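Side-chain contacts in putative oxidoreductase (Pseudomonas putida, PDB 3L6D), which probably binds NADP and acts as an oxidoreductase of the reductive aminase-like kind: residues H251-L256 with P264-V269; C270-R275 with K291-E296. One frame throughout, in Å; residues are numbered along the deposited sequence.

Contact 1 of 2, residues H251-L256 with P264-V269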
loop_
_atom_site.group_PDB
_atom_site.type_symbol
_atom_site.label_atom_id
_atom_site.label_comp_id
_atom_site.label_asym_id
_atom_site.label_seq_id
_atom_site.Cartn_x
_atom_site.Cartn_y
_atom_site.Cartn_z
ATOM N N HIS B 251 -16.782 1.074 12.769
ATOM C CA HIS B 251 -16.658 2.323 13.525
ATOM C C HIS B 251 -16.087 3.422 12.623
ATOM O O HIS B 251 -16.581 4.567 12.626
ATOM C CB HIS B 251 -15.734 2.154 14.750
ATOM C CG HIS B 251 -16.380 1.507 15.952
ATOM N ND1 HIS B 251 -17.439 2.068 16.637
ATOM C CD2 HIS B 251 -16.073 0.366 16.620
ATOM C CE1 HIS B 251 -17.772 1.293 17.656
ATOM N NE2 HIS B 251 -16.949 0.259 17.676
ATOM N N ILE B 252 -15.036 3.077 11.866
ATOM C CA ILE B 252 -14.427 4.013 10.914
ATOM C C ILE B 252 -15.477 4.432 9.875
ATOM O O ILE B 252 -15.644 5.620 9.614
ATOM C CB ILE B 252 -13.157 3.393 10.237
ATOM C CG1 ILE B 252 -12.038 3.260 11.263
ATOM C CG2 ILE B 252 -12.674 4.246 9.039
ATOM C CD1 ILE B 252 -10.954 2.213 10.861
ATOM N N ALA B 253 -16.217 3.454 9.338
ATOM C CA ALA B 253 -17.228 3.709 8.293
ATOM C C ALA B 253 -18.351 4.602 8.799
ATOM O O ALA B 253 -18.933 5.375 8.038
ATOM C CB ALA B 253 -17.784 2.418 7.735
ATOM N N GLN B 254 -18.610 4.534 10.099
ATOM C CA GLN B 254 -19.669 5.320 10.698
ATOM C C GLN B 254 -19.264 6.803 10.891
ATOM O O GLN B 254 -20.066 7.716 10.589
ATOM C CB GLN B 254 -20.118 4.652 11.991
ATOM C CG GLN B 254 -21.485 5.021 12.431
ATOM C CD GLN B 254 -21.444 5.741 13.744
ATOM O OE1 GLN B 254 -21.690 6.949 13.809
ATOM N NE2 GLN B 254 -21.123 5.004 14.818
ATOM N N SER B 255 -18.026 7.042 11.348
ATOM C CA SER B 255 -17.492 8.411 11.453
ATOM C C SER B 255 -17.403 9.059 10.079
ATOM O O SER B 255 -17.613 10.264 9.931
ATOM C CB SER B 255 -16.107 8.404 12.074
ATOM O OG SER B 255 -16.093 7.565 13.198
ATOM N N LEU B 256 -17.056 8.257 9.083
ATOM C CA LEU B 256 -16.990 8.747 7.714
ATOM C C LEU B 256 -18.400 9.103 7.219
ATOM O O LEU B 256 -18.615 10.170 6.635
ATOM C CB LEU B 256 -16.324 7.721 6.792
ATOM C CG LEU B 256 -14.824 7.403 6.964
ATOM C CD1 LEU B 256 -14.405 6.343 5.976
ATOM C CD2 LEU B 256 -13.936 8.635 6.868
ATOM N N PRO B 264 -16.876 4.813 -1.318
ATOM C CA PRO B 264 -17.303 3.514 -1.825
ATOM C C PRO B 264 -16.258 2.417 -1.670
ATOM O O PRO B 264 -16.637 1.261 -1.497
ATOM C CB PRO B 264 -17.541 3.783 -3.313
ATOM C CG PRO B 264 -16.666 4.972 -3.613
ATOM C CD PRO B 264 -16.817 5.820 -2.398
ATOM N N VAL B 265 -14.968 2.766 -1.764
ATOM C CA VAL B 265 -13.902 1.747 -1.663
ATOM C C VAL B 265 -13.894 1.214 -0.248
ATOM O O VAL B 265 -13.965 -0.002 -0.030
ATOM C CB VAL B 265 -12.504 2.267 -2.087
ATOM C CG1 VAL B 265 -11.479 1.124 -2.039
ATOM C CG2 VAL B 265 -12.544 2.857 -3.488
ATOM N N PHE B 266 -13.865 2.123 0.733
ATOM C CA PHE B 266 -13.947 1.654 2.134
ATOM C C PHE B 266 -15.215 0.882 2.483
ATOM O O PHE B 266 -15.166 -0.095 3.234
ATOM C CB PHE B 266 -13.693 2.765 3.172
ATOM C CG PHE B 266 -13.317 2.216 4.505
ATOM C CD1 PHE B 266 -12.049 1.627 4.701
ATOM C CD2 PHE B 266 -14.234 2.169 5.541
ATOM C CE1 PHE B 266 -11.704 1.074 5.927
ATOM C CE2 PHE B 266 -13.886 1.614 6.763
ATOM C CZ PHE B 266 -12.617 1.074 6.960
ATOM N N ASP B 267 -16.340 1.294 1.908
ATOM C CA ASP B 267 -17.591 0.551 2.103
ATOM C C ASP B 267 -17.416 -0.884 1.608
ATOM O O ASP B 267 -17.925 -1.825 2.218
ATOM C CB ASP B 267 -18.722 1.207 1.309
ATOM C CG ASP B 267 -19.189 2.531 1.920
ATOM O OD1 ASP B 267 -18.814 2.831 3.068
ATOM O OD2 ASP B 267 -19.946 3.265 1.245
ATOM N N ALA B 268 -16.707 -1.034 0.486
ATOM C CA ALA B 268 -16.558 -2.339 -0.136
ATOM C C ALA B 268 -15.656 -3.195 0.756
ATOM O O ALA B 268 -15.909 -4.387 0.967
ATOM C CB ALA B 268 -15.976 -2.193 -1.534
ATOM N N VAL B 269 -14.606 -2.571 1.284
ATOM C CA VAL B 269 -13.691 -3.234 2.205
ATOM C C VAL B 269 -14.436 -3.721 3.442
ATOM O O VAL B 269 -14.201 -4.835 3.915
ATOM C CB VAL B 269 -12.582 -2.246 2.621
ATOM C CG1 VAL B 269 -11.823 -2.754 3.891
ATOM C CG2 VAL B 269 -11.677 -1.984 1.421
#
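F266 reaches from helix 264-281 to helix 242-259 and meets I252, A253 and L256 there, mainly by apolar contact. The benzyl group has CG anti to the backbone N (chi1 -160°), which sends the ring across the gap with its CD2, CE2 and CZ side leading. I252 crosses it at about a right angle, and its CG2 methyl lies 3.7 Å from F266 CE2 and nearly as close to CZ. One turn on, L256 CD1 sits 4.2 Å from F266 CD2. A253 brings both its backbone N and its methyl beside CE2, with A253 CB 4.1 Å from F266 CE2. F249, also on helix 242-259, touches the phenylalanine too, while H180 and T177 of the second subunit pack on I252 and L256.

Polar bonds flank this apolar patch. The E192 carboxylate of helix 169-199 accepts from V265 N and F266 N, one oxygen each, at the start of the second helix. D267 OD1 is hydrogen-bonded to H257 NE2, just past L256, a polar link between the same two helices.

The segment axes run nearly antiparallel, 152° between their directions, but remain 10.4 Å apart at closest approach, and the ring bridges that width. Cutting F266 back to an alanine is likely to open a gap between the helices and leave I252 CG2 and L256 CD1 without the ring they pack on. Between the two segments the contact is thus essentially apolar and centred on one phenyl ring, while the D267-H257 bond adds a polar tie at its border.

Contact 2 of 2, residues C270-R275 with K291-E296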
loop_
_atom_site.group_PDB
_atom_site.type_symbol
_atom_site.label_atom_id
_atom_site.label_comp_id
_atom_site.label_asym_id
_atom_site.label_seq_id
_atom_site.Cartn_x
_atom_site.Cartn_y
_atom_site.Cartn_z
ATOM N N CYS B 270 -15.321 -2.883 3.977
ATOM C CA CYS B 270 -16.174 -3.297 5.109
ATOM C C CYS B 270 -17.050 -4.487 4.761
ATOM O O CYS B 270 -17.149 -5.435 5.546
ATOM C CB CYS B 270 -17.065 -2.148 5.578
ATOM S SG CYS B 270 -16.136 -0.947 6.446
ATOM N N GLN B 271 -17.659 -4.430 3.572
ATOM C CA GLN B 271 -18.489 -5.533 3.034
ATOM C C GLN B 271 -17.719 -6.855 3.031
ATOM O O GLN B 271 -18.214 -7.862 3.512
ATOM C CB GLN B 271 -19.027 -5.190 1.617
ATOM C CG GLN B 271 -19.895 -6.270 0.972
ATOM C CD GLN B 271 -20.395 -5.919 -0.446
ATOM O OE1 GLN B 271 -19.965 -4.930 -1.065
ATOM N NE2 GLN B 271 -21.310 -6.743 -0.959
ATOM N N VAL B 272 -16.503 -6.840 2.492
ATOM C CA VAL B 272 -15.657 -8.020 2.437
ATOM C C VAL B 272 -15.374 -8.627 3.821
ATOM O O VAL B 272 -15.494 -9.855 4.013
ATOM C CB VAL B 272 -14.320 -7.705 1.704
ATOM C CG1 VAL B 272 -13.338 -8.871 1.825
ATOM C CG2 VAL B 272 -14.591 -7.422 0.224
ATOM N N VAL B 273 -14.986 -7.790 4.777
ATOM C CA VAL B 273 -14.591 -8.310 6.089
ATOM C C VAL B 273 -15.842 -8.688 6.905
ATOM O O VAL B 273 -15.857 -9.698 7.605
ATOM C CB VAL B 273 -13.711 -7.312 6.863
ATOM C CG1 VAL B 273 -13.300 -7.912 8.142
ATOM C CG2 VAL B 273 -12.412 -6.963 6.056
ATOM N N GLN B 274 -16.899 -7.891 6.820
ATOM C CA GLN B 274 -18.147 -8.299 7.502
ATOM C C GLN B 274 -18.544 -9.678 6.962
ATOM O O GLN B 274 -18.783 -10.612 7.731
ATOM C CB GLN B 274 -19.250 -7.252 7.313
ATOM C CG GLN B 274 -18.973 -5.875 7.967
ATOM C CD GLN B 274 -19.104 -5.866 9.495
ATOM O OE1 GLN B 274 -19.679 -6.783 10.088
ATOM N NE2 GLN B 274 -18.581 -4.817 10.134
ATOM N N ARG B 275 -18.539 -9.836 5.637
ATOM C CA ARG B 275 -18.888 -11.126 5.045
ATOM C C ARG B 275 -17.966 -12.302 5.454
ATOM O O ARG B 275 -18.463 -13.395 5.760
ATOM C CB ARG B 275 -18.983 -11.034 3.527
ATOM C CG ARG B 275 -19.798 -12.170 2.931
ATOM C CD ARG B 275 -19.623 -12.223 1.451
ATOM N NE ARG B 275 -18.284 -12.667 1.117
ATOM C CZ ARG B 275 -18.014 -13.715 0.355
ATOM N NH1 ARG B 275 -19.003 -14.416 -0.174
ATOM N NH2 ARG B 275 -16.747 -14.030 0.107
ATOM N N LYS B 291 -9.005 -16.254 2.334
ATOM C CA LYS B 291 -9.741 -17.512 2.132
ATOM C C LYS B 291 -11.227 -17.321 1.805
ATOM O O LYS B 291 -11.823 -18.192 1.165
ATOM C CB LYS B 291 -9.603 -18.436 3.352
ATOM C CG LYS B 291 -8.226 -19.095 3.515
ATOM C CD LYS B 291 -7.860 -19.360 4.993
ATOM C CE LYS B 291 -8.721 -20.401 5.665
ATOM N NZ LYS B 291 -8.514 -20.441 7.151
ATOM N N SER B 292 -11.806 -16.189 2.206
ATOM C CA SER B 292 -13.229 -15.910 1.982
ATOM C C SER B 292 -13.550 -15.737 0.498
ATOM O O SER B 292 -14.715 -15.842 0.076
ATOM C CB SER B 292 -13.707 -14.699 2.811
ATOM O OG SER B 292 -13.325 -13.439 2.265
ATOM N N PHE B 293 -12.511 -15.510 -0.306
ATOM C CA PHE B 293 -12.703 -15.432 -1.749
ATOM C C PHE B 293 -12.711 -16.788 -2.459
ATOM O O PHE B 293 -13.035 -16.872 -3.655
ATOM C CB PHE B 293 -11.666 -14.497 -2.365
ATOM C CG PHE B 293 -11.802 -13.076 -1.897
ATOM C CD1 PHE B 293 -11.025 -12.594 -0.860
ATOM C CD2 PHE B 293 -12.721 -12.219 -2.507
ATOM C CE1 PHE B 293 -11.157 -11.284 -0.429
ATOM C CE2 PHE B 293 -12.873 -10.901 -2.078
ATOM C CZ PHE B 293 -12.083 -10.428 -1.043
ATOM N N ALA B 294 -12.351 -17.844 -1.731
ATOM C CA ALA B 294 -12.128 -19.158 -2.348
ATOM C C ALA B 294 -13.408 -19.763 -2.917
ATOM O O ALA B 294 -14.497 -19.514 -2.393
ATOM C CB ALA B 294 -11.482 -20.107 -1.361
ATOM N N ARG B 295 -13.274 -20.525 -4.006
ATOM C CA ARG B 295 -14.376 -21.322 -4.549
ATOM C C ARG B 295 -14.781 -22.384 -3.523
ATOM O O ARG B 295 -15.934 -22.451 -3.095
ATOM C CB ARG B 295 -13.944 -21.958 -5.879
ATOM C CG ARG B 295 -14.872 -23.038 -6.409
ATOM C CD ARG B 295 -14.634 -23.302 -7.886
ATOM N NE ARG B 295 -15.775 -24.026 -8.447
ATOM C CZ ARG B 295 -16.062 -24.088 -9.741
ATOM N NH1 ARG B 295 -17.122 -24.766 -10.142
ATOM N NH2 ARG B 295 -15.296 -23.476 -10.630
ATOM N N GLU B 296 -13.801 -23.202 -3.151
ATOM C CA GLU B 296 -13.882 -24.229 -2.107
ATOM C C GLU B 296 -14.096 -23.575 -0.737
ATOM O O GLU B 296 -14.914 -24.027 0.063
ATOM C CB GLU B 296 -12.553 -25.001 -2.125
ATOM C CG GLU B 296 -11.476 -24.255 -2.993
ATOM C CD GLU B 296 -10.036 -24.327 -2.469
ATOM O OE1 GLU B 296 -9.335 -25.325 -2.768
ATOM O OE2 GLU B 296 -9.595 -23.370 -1.792
HETATM O O HOH W 1 -15.611 -11.735 2.082
#
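V272 and R275, one turn apart on helix 264-281, both hold a first branch anti to the backbone N. In V272 this is CG1 (chi1 171°), the methyl that meets F293; in R275 it is CG (chi1 -160°), which starts the chain toward S292. The arginine chain then bends at chi3 (70°), bringing its guanidinium round to the backbone of S292.

The apolar half of the contact pairs V272 with F293, whose side chains cross at about a right angle. V272 CG1 lies 3.5 Å from F293 CZ, with CE1 a little farther off: the valine methyl rests against the CZ end of the ring.

The polar half centres on R275, S292 and a water. R275 NH2 stands 2.7 Å from S292 O, which lies at the guanidinium edge near its plane and approaches NH2 from the side away from NE. The water lies in the guanidinium plane on the NE side and accepts from R275 NE at 3.0 Å. It donates to V272 O at 2.7 Å and to S292 OG at 2.9 Å, thereby linking a helix carbonyl, the arginine and the serine hydroxyl through three bonds. S292 OG is bonded to T289 O as well, which helps to fix its position.

W262 of the second subunit packs on R275, and P264 of that subunit on V272, placing this face of the helix beside the dimer partner. Here the chain's last modelled residues form a C-terminal segment packed back on the last helix of the helical, reductive aminase-like domain of the 6PGD_C type, through one valine-phenylalanine pair and a water-bridged arginine.

Overall arrangement
Both contacts use helix 264-281 in the helical C-terminal domain: contact 1 takes its first turns and contact 2 the turns that follow, with centres about 17 Å apart. They meet where A253 CB packs 4.0 Å from C270 SG. Each is mostly buried and lies beside the second subunit, but contact 1 joins two consecutive helices, whereas contact 2 ties the helix to the C-terminal tail, where R275 remains partly exposed. The chemistry follows that difference. Between the helices the cross-segment touches are mainly hydrocarbon on a phenyl ring; at the tail, one valine-phenylalanine pair sits beside a guanidinium and a bridging water.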